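Putative ABC transporter, periplasmic binding protein, amino acid (Neisseria gonorrhoeae, PDB 2YLN) probably binds L-cystine as the extracytoplasmic solute receptor of an ABC amino-acid transporter, delivering it for uptake into the cell. Local coordinates at residues Gly47-Asn55 and Val244-Phe255; Val61-Thr71 and Leu79-Thr87. The protein carries 1 engineered substitution. All blocks are in the same frame, centred on the assembly; numbering follows the deposited sequence. Where two conformers were deposited one is given.

Contact 1. Residues Gly47-Asn55 and Val244-Phe255; sequences GSLIERINN and VNKGNDEAVAKF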
ATOM      1  N   GLY A  47      10.562  21.430 -13.099  1.00 17.46           N
ATOM      2  CA  GLY A  47      11.912  20.887 -12.947  1.00 16.40           C
ATOM      3  C   GLY A  47      11.891  19.428 -12.581  1.00 15.02           C
ATOM      4  O   GLY A  47      10.893  18.888 -12.058  1.00 13.80           O
ATOM      5  N   SER A  48      12.998  18.727 -12.850  1.00 14.02           N
ATOM      6  CA  SER A  48      12.983  17.303 -12.640  1.00 12.82           C
ATOM      7  C   SER A  48      12.952  16.987 -11.140  1.00 11.28           C
ATOM      8  O   SER A  48      13.271  17.825 -10.268  1.00 10.09           O
ATOM      9  CB  SER A  48      14.196  16.640 -13.236  1.00 14.32           C
ATOM     10  OG  SER A  48      15.352  17.064 -12.510  1.00 14.09           O
ATOM     11  N   LEU A  49      12.625  15.746 -10.836  1.00 10.02           N
ATOM     12  CA  LEU A  49      12.573  15.346  -9.457  1.00  9.15           C
ATOM     13  C   LEU A  49      13.938  15.462  -8.803  1.00  9.79           C
ATOM     14  O   LEU A  49      14.018  15.938  -7.701  1.00  8.32           O
ATOM     15  CB  LEU A  49      12.021  13.914  -9.449  1.00  9.16           C
ATOM     16  CG  LEU A  49      11.866  13.300  -8.080  1.00  7.66           C
ATOM     17  CD1 LEU A  49      11.019  14.124  -7.124  1.00  7.72           C
ATOM     18  CD2 LEU A  49      11.242  11.911  -8.257  1.00  8.12           C
ATOM     19  N   ILE A  50      14.995  15.035  -9.481  1.00  9.31           N
ATOM     20  CA  ILE A  50      16.328  15.149  -8.854  1.00  9.63           C
ATOM     21  C   ILE A  50      16.701  16.586  -8.687  1.00 10.07           C
ATOM     22  O   ILE A  50      17.324  16.926  -7.716  1.00 10.81           O
ATOM     23  CB  ILE A  50      17.381  14.325  -9.599  1.00 10.32           C
ATOM     24  CG1 ILE A  50      18.710  14.286  -8.854  1.00  9.97           C
ATOM     25  CG2 ILE A  50      17.646  14.872 -11.036  1.00 11.95           C
ATOM     26  CD1 ILE A  50      18.657  13.680  -7.481  1.00 12.23           C
ATOM     27  N   GLU A  51      16.375  17.473  -9.652  1.00 10.93           N
ATOM     28  CA  GLU A  51      16.654  18.879  -9.456  1.00 10.84           C
ATOM     29  C   GLU A  51      16.017  19.352  -8.158  1.00  9.91           C
ATOM     30  O   GLU A  51      16.584  20.122  -7.397  1.00 10.79           O
ATOM     31  CB  GLU A  51      16.149  19.711 -10.650  1.00 12.55           C
ATOM     32  CG  GLU A  51      16.390  21.220 -10.540  1.00 14.73           C
ATOM     33  CD  GLU A  51      15.767  22.052 -11.614  0.50 10.36           C
ATOM     34  OE1 GLU A  51      15.319  21.530 -12.641  0.50 15.42           O
ATOM     35  OE2 GLU A  51      15.714  23.314 -11.421  0.50 14.20           O
ATOM     36  N   ARG A  52      14.731  19.009  -7.959  1.00 10.02           N
ATOM     37  CA  ARG A  52      14.040  19.465  -6.739  1.00  8.82           C
ATOM     38  C   ARG A  52      14.557  18.813  -5.484  1.00 10.34           C
ATOM     39  O   ARG A  52      14.547  19.457  -4.400  1.00 10.35           O
ATOM     40  CB  ARG A  52      12.515  19.266  -6.886  1.00  8.95           C
ATOM     41  CG  ARG A  52      11.961  20.330  -7.877  1.00  9.84           C
ATOM     42  CD  ARG A  52      10.485  20.171  -8.166  1.00  8.94           C
ATOM     43  NE  ARG A  52      10.266  19.062  -9.144  1.00  9.53           N
ATOM     44  CZ  ARG A  52       9.574  17.939  -8.938  1.00  7.63           C
ATOM     45  NH1 ARG A  52       9.080  17.706  -7.761  1.00  9.01           N
ATOM     46  NH2 ARG A  52       9.369  17.074  -9.912  1.00  9.05           N
ATOM     47  N   ILE A  53      15.023  17.587  -5.557  1.00  9.30           N
ATOM     48  CA  ILE A  53      15.642  17.003  -4.390  1.00  9.87           C
ATOM     49  C   ILE A  53      16.961  17.745  -4.106  1.00  8.95           C
ATOM     50  O   ILE A  53      17.224  18.088  -2.996  1.00 12.83           O
ATOM     51  CB  ILE A  53      15.823  15.451  -4.520  1.00 10.12           C
ATOM     52  CG1 ILE A  53      14.428  14.780  -4.579  1.00 10.47           C
ATOM     53  CG2 ILE A  53      16.782  14.881  -3.445  1.00 10.57           C
ATOM     54  CD1 ILE A  53      14.463  13.297  -5.048  1.00  9.80           C
ATOM     55  N   ASN A  54      17.821  17.825  -5.081  1.00  9.70           N
ATOM     56  CA  ASN A  54      19.190  18.390  -4.836  1.00 10.37           C
ATOM     57  C   ASN A  54      19.097  19.869  -4.480  1.00 10.39           C
ATOM     58  O   ASN A  54      19.876  20.321  -3.658  1.00 12.50           O
ATOM     59  CB  ASN A  54      20.071  18.156  -6.011  1.00 13.57           C
ATOM     60  CG  ASN A  54      20.552  16.706  -6.090  1.00 14.00           C
ATOM     61  OD1 ASN A  54      20.483  16.000  -5.106  1.00 22.47           O
ATOM     62  ND2 ASN A  54      21.042  16.362  -7.225  1.00 21.07           N
ATOM     63  N   ASN A  55      18.064  20.572  -4.984  0.70  8.65           N
ATOM     64  CA  ASN A  55      17.949  22.035  -4.840  0.70  8.43           C
ATOM     65  C   ASN A  55      16.955  22.418  -3.782  0.70  7.72           C
ATOM     66  O   ASN A  55      16.710  23.601  -3.611  0.70  9.63           O
ATOM     67  CB  ASN A  55      17.741  22.747  -6.226  0.70  9.58           C
ATOM     68  CG  ASN A  55      18.977  22.646  -7.090  0.70 11.69           C
ATOM     69  OD1 ASN A  55      19.922  23.426  -6.889  0.70 17.56           O
ATOM     70  ND2 ASN A  55      18.999  21.674  -8.019  0.70 16.67           N
ATOM     71  N   VAL A 244       8.441   5.595  -8.346  0.70  4.23           N
ATOM     72  CA  VAL A 244       8.544   6.703  -9.301  0.70  4.60           C
ATOM     73  C   VAL A 244       8.514   6.186 -10.704  0.70  5.03           C
ATOM     74  O   VAL A 244       8.655   4.986 -10.997  0.70  4.64           O
ATOM     75  CB  VAL A 244       9.835   7.530  -9.094  0.70  5.88           C
ATOM     76  CG1 VAL A 244       9.896   8.211  -7.735  0.70  6.06           C
ATOM     77  CG2 VAL A 244      11.081   6.656  -9.265  0.70  6.59           C
ATOM     78  N   ASN A 245       8.297   7.108 -11.640  1.00  5.47           N
ATOM     79  CA  ASN A 245       8.508   6.795 -13.033  1.00  5.48           C
ATOM     80  C   ASN A 245       9.944   6.409 -13.282  1.00  5.67           C
ATOM     81  O   ASN A 245      10.861   7.016 -12.680  1.00  6.28           O
ATOM     82  CB  ASN A 245       8.133   7.985 -13.933  1.00  6.07           C
ATOM     83  CG  ASN A 245       6.676   8.168 -14.033  1.00  6.35           C
ATOM     84  OD1 ASN A 245       6.050   7.386 -14.711  1.00 10.02           O
ATOM     85  ND2 ASN A 245       6.096   9.122 -13.318  1.00  8.24           N
ATOM     86  N   LYS A 246      10.195   5.499 -14.223  0.50  6.07           N
ATOM     87  CA  LYS A 246      11.568   5.305 -14.772  0.50  6.29           C
ATOM     88  C   LYS A 246      12.054   6.634 -15.348  0.50  7.14           C
ATOM     89  O   LYS A 246      11.276   7.544 -15.690  0.50  7.77           O
ATOM     90  CB  LYS A 246      11.566   4.154 -15.784  0.50  6.88           C
ATOM     91  CG  LYS A 246      11.350   2.807 -15.083  0.50  7.59           C
ATOM     92  CD  LYS A 246      11.375   1.591 -16.001  0.50  8.05           C
ATOM     93  CE  LYS A 246      11.316   0.301 -15.185  0.50  9.80           C
ATOM     94  NZ  LYS A 246      12.676  -0.024 -14.568  0.50  8.77           N
ATOM     95  N   GLY A 247      13.373   6.742 -15.410  1.00  8.24           N
ATOM     96  CA  GLY A 247      14.030   7.973 -15.831  1.00  8.67           C
ATOM     97  C   GLY A 247      14.434   8.894 -14.700  1.00  9.07           C
ATOM     98  O   GLY A 247      14.823  10.042 -14.931  1.00 10.70           O
ATOM     99  N   ASN A 248      14.373   8.396 -13.473  1.00  7.89           N
ATOM    100  CA  ASN A 248      14.656   9.175 -12.290  1.00  7.82           C
ATOM    101  C   ASN A 248      15.615   8.441 -11.349  1.00  7.35           C
ATOM    102  O   ASN A 248      15.463   8.411 -10.134  1.00  7.94           O
ATOM    103  CB  ASN A 248      13.335   9.512 -11.527  1.00  8.37           C
ATOM    104  CG  ASN A 248      12.442  10.433 -12.312  1.00  8.81           C
ATOM    105  OD1 ASN A 248      12.735  11.617 -12.431  1.00 11.34           O
ATOM    106  ND2 ASN A 248      11.362   9.904 -12.786  1.00 11.07           N
ATOM    107  N   ASP A 249      16.662   7.855 -11.939  0.70  8.41           N
ATOM    108  CA  ASP A 249      17.540   6.962 -11.179  0.70  8.91           C
ATOM    109  C   ASP A 249      18.193   7.673 -10.024  0.70  8.25           C
ATOM    110  O   ASP A 249      18.336   7.113  -8.930  0.70  7.76           O
ATOM    111  CB  ASP A 249      18.642   6.370 -12.100  0.70 10.76           C
ATOM    112  CG  ASP A 249      18.122   5.248 -13.025  0.70 15.10           C
ATOM    113  OD1 ASP A 249      16.890   4.935 -13.017  0.70 21.08           O
ATOM    114  OD2 ASP A 249      18.956   4.652 -13.743  0.70 21.85           O
ATOM    115  N   GLU A 250      18.692   8.902 -10.233  1.00  8.35           N
ATOM    116  CA  GLU A 250      19.340   9.605  -9.171  1.00  9.18           C
ATOM    117  C   GLU A 250      18.391   9.904  -7.984  1.00  7.27           C
ATOM    118  O   GLU A 250      18.791   9.804  -6.826  1.00  8.10           O
ATOM    119  CB  GLU A 250      19.985  10.926  -9.647  1.00 10.33           C
ATOM    120  CG  GLU A 250      21.088  10.747 -10.745  1.00 15.52           C
ATOM    121  CD  GLU A 250      21.431  12.082 -11.305  0.50 19.63           C
ATOM    122  OE1 GLU A 250      21.745  12.975 -10.490  0.50 22.71           O
ATOM    123  OE2 GLU A 250      21.391  12.225 -12.527  0.50 27.50           O
ATOM    124  N   ALA A 251      17.154  10.259  -8.299  1.00  7.27           N
ATOM    125  CA  ALA A 251      16.158  10.501  -7.289  1.00  6.62           C
ATOM    126  C   ALA A 251      15.885   9.219  -6.525  1.00  5.98           C
ATOM    127  O   ALA A 251      15.804   9.258  -5.293  1.00  6.63           O
ATOM    128  CB  ALA A 251      14.868  10.994  -7.915  1.00  7.91           C
ATOM    129  N   VAL A 252      15.792   8.073  -7.178  1.00  6.24           N
ATOM    130  CA  VAL A 252      15.607   6.799  -6.479  1.00  6.25           C
ATOM    131  C   VAL A 252      16.743   6.571  -5.492  1.00  5.72           C
ATOM    132  O   VAL A 252      16.510   6.121  -4.371  1.00  6.11           O
ATOM    133  CB  VAL A 252      15.478   5.650  -7.488  1.00  7.26           C
ATOM    134  CG1 VAL A 252      15.443   4.312  -6.761  1.00  8.89           C
ATOM    135  CG2 VAL A 252      14.181   5.813  -8.333  1.00  9.21           C
ATOM    136  N   ALA A 253      17.979   6.807  -5.946  1.00  6.43           N
ATOM    137  CA  ALA A 253      19.132   6.609  -5.047  1.00  6.21           C
ATOM    138  C   ALA A 253      19.015   7.489  -3.827  1.00  5.73           C
ATOM    139  O   ALA A 253      19.344   7.039  -2.723  1.00  6.42           O
ATOM    140  CB  ALA A 253      20.446   6.898  -5.807  1.00  7.87           C
ATOM    141  N   LYS A 254      18.554   8.736  -3.964  1.00  5.86           N
ATOM    142  CA  LYS A 254      18.365   9.617  -2.804  1.00  6.21           C
ATOM    143  C   LYS A 254      17.302   9.054  -1.861  1.00  5.48           C
ATOM    144  O   LYS A 254      17.480   9.007  -0.632  1.00  5.69           O
ATOM    145  CB  LYS A 254      17.986  11.033  -3.267  1.00  7.75           C
ATOM    146  CG  LYS A 254      19.083  11.740  -4.016  1.00 10.37           C
ATOM    147  CD  LYS A 254      20.175  12.167  -3.116  1.00 18.05           C
ATOM    148  CE  LYS A 254      21.349  12.824  -3.826  1.00 21.82           C
ATOM    149  NZ  LYS A 254      22.133  13.585  -2.834  1.00 29.74           N
ATOM    150  N   PHE A 255      16.165   8.580  -2.398  1.00  5.37           N
ATOM    151  CA  PHE A 255      15.146   7.980  -1.585  1.00  5.51           C
ATOM    152  C   PHE A 255      15.676   6.756  -0.859  1.00  4.80           C
ATOM    153  O   PHE A 255      15.410   6.620   0.353  1.00  5.39           O
ATOM    154  CB  PHE A 255      13.928   7.607  -2.428  1.00  5.46           C
ATOM    155  CG  PHE A 255      13.110   8.786  -2.956  1.00  5.52           C
ATOM    156  CD1 PHE A 255      12.869   9.930  -2.274  1.00  7.82           C
ATOM    157  CD2 PHE A 255      12.533   8.679  -4.180  1.00  8.80           C
ATOM    158  CE1 PHE A 255      12.094  10.909  -2.825  1.00  8.91           C
ATOM    159  CE2 PHE A 255      11.761   9.666  -4.697  1.00 12.12           C
ATOM    160  CZ  PHE A 255      11.563  10.801  -4.002  1.00  8.17           C
TER
HETATM  161  O   HOH W   1      11.595  14.049 -13.021  1.00 23.00           O
HETATM  162  O   HOH W   2      14.837  13.196 -11.802  1.00 11.40           O
HETATM  163  O   HOH W   3      20.772  16.088  -2.486  0.70 26.87           O
HETATM  164  O   HOH W   4      22.181  13.422  -7.459  0.80 35.62           O
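Leu49 lays its CD2 methyl over the small side chain of Ala251, with CD2 and Ala251 CB 3.8 Å apart, and the same methyl also meets Val244 CG1 and the Phe255 ring. Its CG stands anti to the backbone N (chi1 -179°), which carries the branch across to the second segment. Ile53 reaches Ala251 from one turn further on: its CD1 lies 3.7 Å from Ala251 CB and also approaches the Phe255 ring obliquely. Ala251 is thus shared by two branched side chains. The backbones pass closest where Ile50 CA and Ala251 CA are 4.9 Å apart. Ile50 crosses Glu250 at about a right angle, its CG1 3.7 Å from Glu250 CB, while Ile53 CG2 slides past the bent aliphatic chain of Lys254.

No direct hydrogen bond joins the segments; water does this work. Asn248 OD1 accepts from two waters, which in turn accept from Leu49 N and Ile50 N, two amides of the first helical turn. Asn248 ND2 is tied to Asn245 O at 2.9 Å in a nearly straight bond, which fixes the amide's rotation and turns OD1 toward the waters. At the exposed margin a further water bridges Asn54 OD1 and Lys254 NZ.

The axes of the helical segments 49-55 and 249-255 come within 8.7 Å, their N-to-C directions 42° apart. The N-terminal helix therefore packs on the start of helix 249-264 beside the end of strand 238-245, while Phe255 also touches helix 82-94 and Arg52 forms a salt bridge with Asp118.

Contact 2. Residues Val61-Thr71 and Leu79-Thr87; sequences VGTEGTYAPFT and LTGYDVEVT. With CYS (cysteine), chain C.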
ATOM      1  N   VAL A  61       3.383  13.518  -3.446  1.00  4.95           N
ATOM      2  CA  VAL A  61       3.272  12.106  -3.118  1.00  4.68           C
ATOM      3  C   VAL A  61       1.837  11.669  -3.212  1.00  4.54           C
ATOM      4  O   VAL A  61       0.996  12.190  -2.471  1.00  6.00           O
ATOM      5  CB  VAL A  61       3.860  11.785  -1.744  1.00  5.22           C
ATOM      6  CG1 VAL A  61       3.709  10.303  -1.402  1.00  6.19           C
ATOM      7  CG2 VAL A  61       5.297  12.256  -1.664  1.00  8.27           C
ATOM      8  N   GLY A  62       1.535  10.685  -4.034  1.00  4.43           N
ATOM      9  CA  GLY A  62       0.229  10.094  -4.066  1.00  4.40           C
ATOM     10  C   GLY A  62       0.053   9.046  -2.960  1.00  3.68           C
ATOM     11  O   GLY A  62       0.931   8.222  -2.711  1.00  4.20           O
ATOM     12  N   THR A  63      -1.105   9.133  -2.303  1.00  4.10           N
ATOM     13  CA  THR A  63      -1.464   8.198  -1.240  1.00  4.16           C
ATOM     14  C   THR A  63      -2.957   8.232  -1.069  1.00  3.86           C
ATOM     15  O   THR A  63      -3.598   9.218  -1.431  1.00  4.75           O
ATOM     16  CB  THR A  63      -0.681   8.589   0.072  1.00  4.73           C
ATOM     17  OG1 THR A  63      -0.672   7.486   0.984  1.00  4.76           O
ATOM     18  CG2 THR A  63      -1.273   9.765   0.769  1.00  5.65           C
ATOM     19  N   GLU A  64      -3.549   7.196  -0.528  1.00  4.24           N
ATOM     20  CA  GLU A  64      -5.021   7.124  -0.423  1.00  4.17           C
ATOM     21  C   GLU A  64      -5.603   7.970   0.655  1.00  4.28           C
ATOM     22  O   GLU A  64      -6.628   8.619   0.454  1.00  5.26           O
ATOM     23  CB  GLU A  64      -5.505   5.688  -0.224  1.00  4.10           C
ATOM     24  CG  GLU A  64      -5.342   4.751  -1.431  1.00  4.45           C
ATOM     25  CD  GLU A  64      -5.818   3.369  -1.106  1.00  4.63           C
ATOM     26  OE1 GLU A  64      -5.003   2.616  -0.525  1.00  4.54           O
ATOM     27  OE2 GLU A  64      -7.004   3.060  -1.296  1.00  6.22           O
ATOM     28  N   GLY A  65      -5.060   7.877   1.877  1.00  4.54           N
ATOM     29  CA  GLY A  65      -5.659   8.538   3.018  1.00  5.35           C
ATOM     30  C   GLY A  65      -6.876   7.820   3.584  1.00  5.35           C
ATOM     31  O   GLY A  65      -7.488   8.360   4.506  1.00  7.23           O
ATOM     32  N   THR A  66      -7.181   6.625   3.099  1.00  4.73           N
ATOM     33  CA  THR A  66      -8.382   5.867   3.449  1.00  5.49           C
ATOM     34  C   THR A  66      -8.056   4.405   3.713  1.00  5.31           C
ATOM     35  O   THR A  66      -8.904   3.506   3.547  1.00  6.79           O
ATOM     36  CB  THR A  66      -9.405   5.995   2.357  1.00  5.56           C
ATOM     37  OG1 THR A  66      -8.839   5.483   1.148  1.00  6.27           O
ATOM     38  CG2 THR A  66      -9.852   7.436   2.121  1.00  7.96           C
ATOM     39  N   TYR A  67      -6.822   4.102   4.167  1.00  5.16           N
ATOM     40  CA  TYR A  67      -6.307   2.726   4.247  1.00  4.78           C
ATOM     41  C   TYR A  67      -5.493   2.556   5.525  1.00  4.57           C
ATOM     42  O   TYR A  67      -4.246   2.532   5.465  1.00  4.86           O
ATOM     43  CB  TYR A  67      -5.549   2.383   3.001  1.00  4.51           C
ATOM     44  CG  TYR A  67      -5.033   0.984   2.848  1.00  4.20           C
ATOM     45  CD1 TYR A  67      -5.768  -0.143   3.202  1.00  4.49           C
ATOM     46  CD2 TYR A  67      -3.810   0.778   2.260  1.00  4.29           C
ATOM     47  CE1 TYR A  67      -5.332  -1.399   2.952  1.00  4.75           C
ATOM     48  CE2 TYR A  67      -3.345  -0.511   1.963  1.00  4.51           C
ATOM     49  CZ  TYR A  67      -4.157  -1.608   2.280  1.00  4.18           C
ATOM     50  OH  TYR A  67      -3.691  -2.864   1.927  1.00  5.17           O
ATOM     51  N   ALA A  68      -6.137   2.437   6.660  1.00  5.66           N
ATOM     52  CA  ALA A  68      -5.463   2.231   7.934  1.00  5.49           C
ATOM     53  C   ALA A  68      -4.829   0.843   7.923  1.00  5.11           C
ATOM     54  O   ALA A  68      -5.404  -0.103   7.406  1.00  6.21           O
ATOM     55  CB  ALA A  68      -6.382   2.409   9.084  1.00  7.31           C
ATOM     56  N   PRO A  69      -3.649   0.653   8.550  1.00  4.88           N
ATOM     57  CA  PRO A  69      -2.860   1.627   9.325  1.00  5.65           C
ATOM     58  C   PRO A  69      -1.732   2.268   8.496  1.00  4.90           C
ATOM     59  O   PRO A  69      -0.788   2.813   9.049  1.00  5.57           O
ATOM     60  CB  PRO A  69      -2.292   0.771  10.455  1.00  7.72           C
ATOM     61  CG  PRO A  69      -1.995  -0.498   9.746  1.00  8.64           C
ATOM     62  CD  PRO A  69      -3.141  -0.694   8.785  1.00  6.31           C
ATOM     63  N   PHE A  70      -1.848   2.207   7.170  1.00  4.05           N
ATOM     64  CA  PHE A  70      -0.796   2.647   6.252  1.00  4.21           C
ATOM     65  C   PHE A  70      -0.912   4.124   5.880  1.00  4.34           C
ATOM     66  O   PHE A  70       0.131   4.793   5.701  1.00  4.40           O
ATOM     67  CB  PHE A  70      -0.816   1.771   4.987  1.00  3.82           C
ATOM     68  CG  PHE A  70      -0.522   0.344   5.267  1.00  4.24           C
ATOM     69  CD1 PHE A  70       0.719  -0.104   5.726  1.00  4.23           C
ATOM     70  CD2 PHE A  70      -1.448  -0.691   5.069  1.00  5.08           C
ATOM     71  CE1 PHE A  70       1.011  -1.414   5.922  1.00  4.86           C
ATOM     72  CE2 PHE A  70      -1.138  -2.032   5.249  1.00  5.41           C
ATOM     73  CZ  PHE A  70       0.116  -2.407   5.655  1.00  5.48           C
ATOM     74  N   THR A  71      -2.127   4.612   5.613  1.00  4.63           N
ATOM     75  CA  THR A  71      -2.312   5.954   5.077  1.00  4.29           C
ATOM     76  C   THR A  71      -3.779   6.289   5.371  1.00  4.83           C
ATOM     77  O   THR A  71      -4.685   5.749   4.716  1.00  5.97           O
ATOM     78  CB  THR A  71      -1.967   6.000   3.594  1.00  4.55           C
ATOM     79  OG1 THR A  71      -2.415   7.276   3.089  1.00  4.82           O
ATOM     80  CG2 THR A  71      -2.520   4.922   2.750  1.00  6.08           C
ATOM     81  N   LEU A  79      -3.640  13.504   8.506  1.00  8.41           N
ATOM     82  CA  LEU A  79      -3.107  12.429   7.639  1.00  7.34           C
ATOM     83  C   LEU A  79      -1.904  11.795   8.309  1.00  7.24           C
ATOM     84  O   LEU A  79      -0.923  12.488   8.583  1.00  8.57           O
ATOM     85  CB  LEU A  79      -2.822  12.972   6.292  1.00  7.30           C
ATOM     86  CG  LEU A  79      -2.297  11.919   5.296  1.00  8.11           C
ATOM     87  CD1 LEU A  79      -3.391  10.890   4.879  1.00  8.65           C
ATOM     88  CD2 LEU A  79      -1.731  12.594   4.054  1.00 10.16           C
ATOM     89  N   THR A  80      -1.976  10.507   8.518  1.00  6.32           N
ATOM     90  CA  THR A  80      -0.926   9.739   9.161  1.00  5.69           C
ATOM     91  C   THR A  80      -0.978   8.340   8.593  1.00  5.30           C
ATOM     92  O   THR A  80      -1.465   8.119   7.498  1.00  5.72           O
ATOM     93  CB  THR A  80      -1.096   9.843  10.657  1.00  6.46           C
ATOM     94  OG1 THR A  80       0.027   9.245  11.344  1.00  8.03           O
ATOM     95  CG2 THR A  80      -2.335   9.217  11.183  1.00  7.78           C
ATOM     96  N   GLY A  81      -0.391   7.381   9.314  1.00  5.56           N
ATOM     97  CA  GLY A  81      -0.192   6.029   8.851  1.00  5.01           C
ATOM     98  C   GLY A  81       1.278   5.780   8.541  1.00  4.62           C
ATOM     99  O   GLY A  81       2.030   6.693   8.263  1.00  5.02           O
ATOM    100  N   TYR A  82       1.640   4.497   8.539  1.00  4.70           N
ATOM    101  CA  TYR A  82       3.059   4.145   8.376  1.00  4.10           C
ATOM    102  C   TYR A  82       3.658   4.738   7.127  1.00  4.10           C
ATOM    103  O   TYR A  82       4.735   5.342   7.188  1.00  4.35           O
ATOM    104  CB  TYR A  82       3.172   2.610   8.368  1.00  5.12           C
ATOM    105  CG  TYR A  82       4.615   2.144   8.234  1.00  4.58           C
ATOM    106  CD1 TYR A  82       5.399   2.093   9.366  1.00  5.08           C
ATOM    107  CD2 TYR A  82       5.154   1.716   7.051  1.00  5.19           C
ATOM    108  CE1 TYR A  82       6.695   1.614   9.278  1.00  5.24           C
ATOM    109  CE2 TYR A  82       6.428   1.247   6.957  1.00  5.78           C
ATOM    110  CZ  TYR A  82       7.212   1.175   8.087  1.00  4.60           C
ATOM    111  OH  TYR A  82       8.499   0.681   8.084  1.00  5.56           O
ATOM    112  N   ASP A  83       3.023   4.576   5.978  1.00  4.01           N
ATOM    113  CA  ASP A  83       3.630   5.035   4.738  1.00  4.46           C
ATOM    114  C   ASP A  83       3.808   6.563   4.703  1.00  4.24           C
ATOM    115  O   ASP A  83       4.783   7.097   4.193  1.00  4.42           O
ATOM    116  CB  ASP A  83       2.838   4.627   3.497  1.00  4.27           C
ATOM    117  CG  ASP A  83       2.822   3.147   3.248  1.00  3.93           C
ATOM    118  OD1 ASP A  83       2.518   2.344   4.161  1.00  5.59           O
ATOM    119  OD2 ASP A  83       3.170   2.723   2.101  1.00  4.69           O
ATOM    120  N   VAL A  84       2.789   7.245   5.237  1.00  4.17           N
ATOM    121  CA  VAL A  84       2.822   8.695   5.303  1.00  4.72           C
ATOM    122  C   VAL A  84       3.978   9.155   6.215  1.00  4.50           C
ATOM    123  O   VAL A  84       4.711  10.092   5.869  1.00  5.10           O
ATOM    124  CB  VAL A  84       1.460   9.237   5.785  1.00  4.98           C
ATOM    125  CG1 VAL A  84       1.516  10.720   6.094  1.00  6.15           C
ATOM    126  CG2 VAL A  84       0.408   8.944   4.726  1.00  5.98           C
ATOM    127  N   GLU A  85       4.073   8.576   7.404  1.00  4.83           N
ATOM    128  CA  GLU A  85       5.095   8.980   8.354  1.00  5.03           C
ATOM    129  C   GLU A  85       6.497   8.635   7.846  1.00  4.92           C
ATOM    130  O   GLU A  85       7.426   9.404   8.037  1.00  5.67           O
ATOM    131  CB  GLU A  85       4.814   8.430   9.746  1.00  5.33           C
ATOM    132  CG  GLU A  85       3.501   8.877  10.341  1.00  6.67           C
ATOM    133  CD  GLU A  85       3.261  10.364  10.507  1.00  7.32           C
ATOM    134  OE1 GLU A  85       4.194  11.179  10.324  1.00 10.92           O
ATOM    135  OE2 GLU A  85       2.133  10.733  10.833  1.00  9.76           O
ATOM    136  N   VAL A  86       6.673   7.478   7.187  1.00  4.76           N
ATOM    137  CA  VAL A  86       7.939   7.164   6.595  1.00  4.97           C
ATOM    138  C   VAL A  86       8.305   8.239   5.551  1.00  4.88           C
ATOM    139  O   VAL A  86       9.416   8.721   5.496  1.00  4.96           O
ATOM    140  CB  VAL A  86       7.948   5.769   5.953  1.00  5.40           C
ATOM    141  CG1 VAL A  86       9.183   5.552   5.118  1.00  6.58           C
ATOM    142  CG2 VAL A  86       7.904   4.679   7.022  1.00  6.74           C
ATOM    143  N   THR A  87       7.317   8.609   4.708  1.00  4.60           N
ATOM    144  CA  THR A  87       7.553   9.568   3.661  1.00  4.42           C
ATOM    145  C   THR A  87       7.929  10.922   4.235  1.00  5.11           C
ATOM    146  O   THR A  87       8.826  11.609   3.753  1.00  5.56           O
ATOM    147  CB  THR A  87       6.362   9.645   2.710  1.00  5.15           C
ATOM    148  OG1 THR A  87       6.141   8.388   2.105  1.00  5.93           O
ATOM    149  CG2 THR A  87       6.600  10.685   1.597  1.00  7.30           C
TER
HETATM  150  N   CYS C 600      -6.246   0.217  -0.047  0.80  4.38           N
HETATM  151  CA  CYS C 600      -6.717  -0.263  -1.369  0.80  3.93           C
HETATM  152  C   CYS C 600      -7.428  -1.610  -1.152  0.80  5.08           C
HETATM  153  O   CYS C 600      -7.524  -2.031   0.030  0.80  4.72           O
HETATM  154  CB  CYS C 600      -5.552  -0.438  -2.305  0.80  4.87           C
HETATM  155  SG  CYS C 600      -4.401  -1.752  -1.709  0.80  5.50           S
HETATM  156  OXT CYS C 600      -7.847  -2.146  -2.159  0.80  7.44           O
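This is a buried turn-to-helix contact: beside the ligand pocket, carbonyls of the loop after strand 58-63 accept from the first amides of helix 82-94. Two backbone bonds define it. Tyr82 N donates to Pro69 O at 3.0 Å (162°) and Asp83 N to Phe70 O at 2.9 Å (135°), each on a carbonyl lone pair, so two amides of the first turn are each bonded by one of two consecutive carbonyls. Gly81, at the N-cap, brings its CA to 3.3 Å from Pro69 O.

Asp83 OD1 lies 3.4 Å from Phe70 CD1, with ring and carboxylate planes nearly perpendicular; its OD2 is held by Tyr141 and Gln123 N. Nearer strand 58-63, Thr71 OG1 donates to Thr63 OG1, accepts from Gly65 N, and meets Val84 CG2 at 3.7 Å. Val61 and Thr87 touch tip to tip through their CG2 methyls.

On the ligand side, the N of one of the two bound cysteines sits 3.1 Å above the centre of the Tyr67 ring, while Phe70 CD2 lies over the rim of the opposite face. Glu64 OE1 accepts from that nitrogen at 2.7 Å. A carboxylate and an aromatic face would together stabilise a positively charged ammonium group, consistent with recognition of an amino-acid ligand.

Contact 1 and contact 2 have centres 21 Å apart, and their nearest atoms come to about 7 Å without touching. Both reach the same mixed sheet, contact 1 through strand 238-245 and contact 2 through strand 58-63, which follows helix 49-55 in the chain. Residues 61-87 therefore fall between the two halves of contact 1, which brings residues from near both chain ends together. Helix 82-94 links them further: contact 2 holds its start, and Phe255 of contact 1 packs on its later residues Val90 and Leu94. Contact 1 lies at the periphery, 21 Å from the chain centre, whereas contact 2, at 8 Å, contributes Glu64 and Tyr67 to the ligand pocket of this solute receptor.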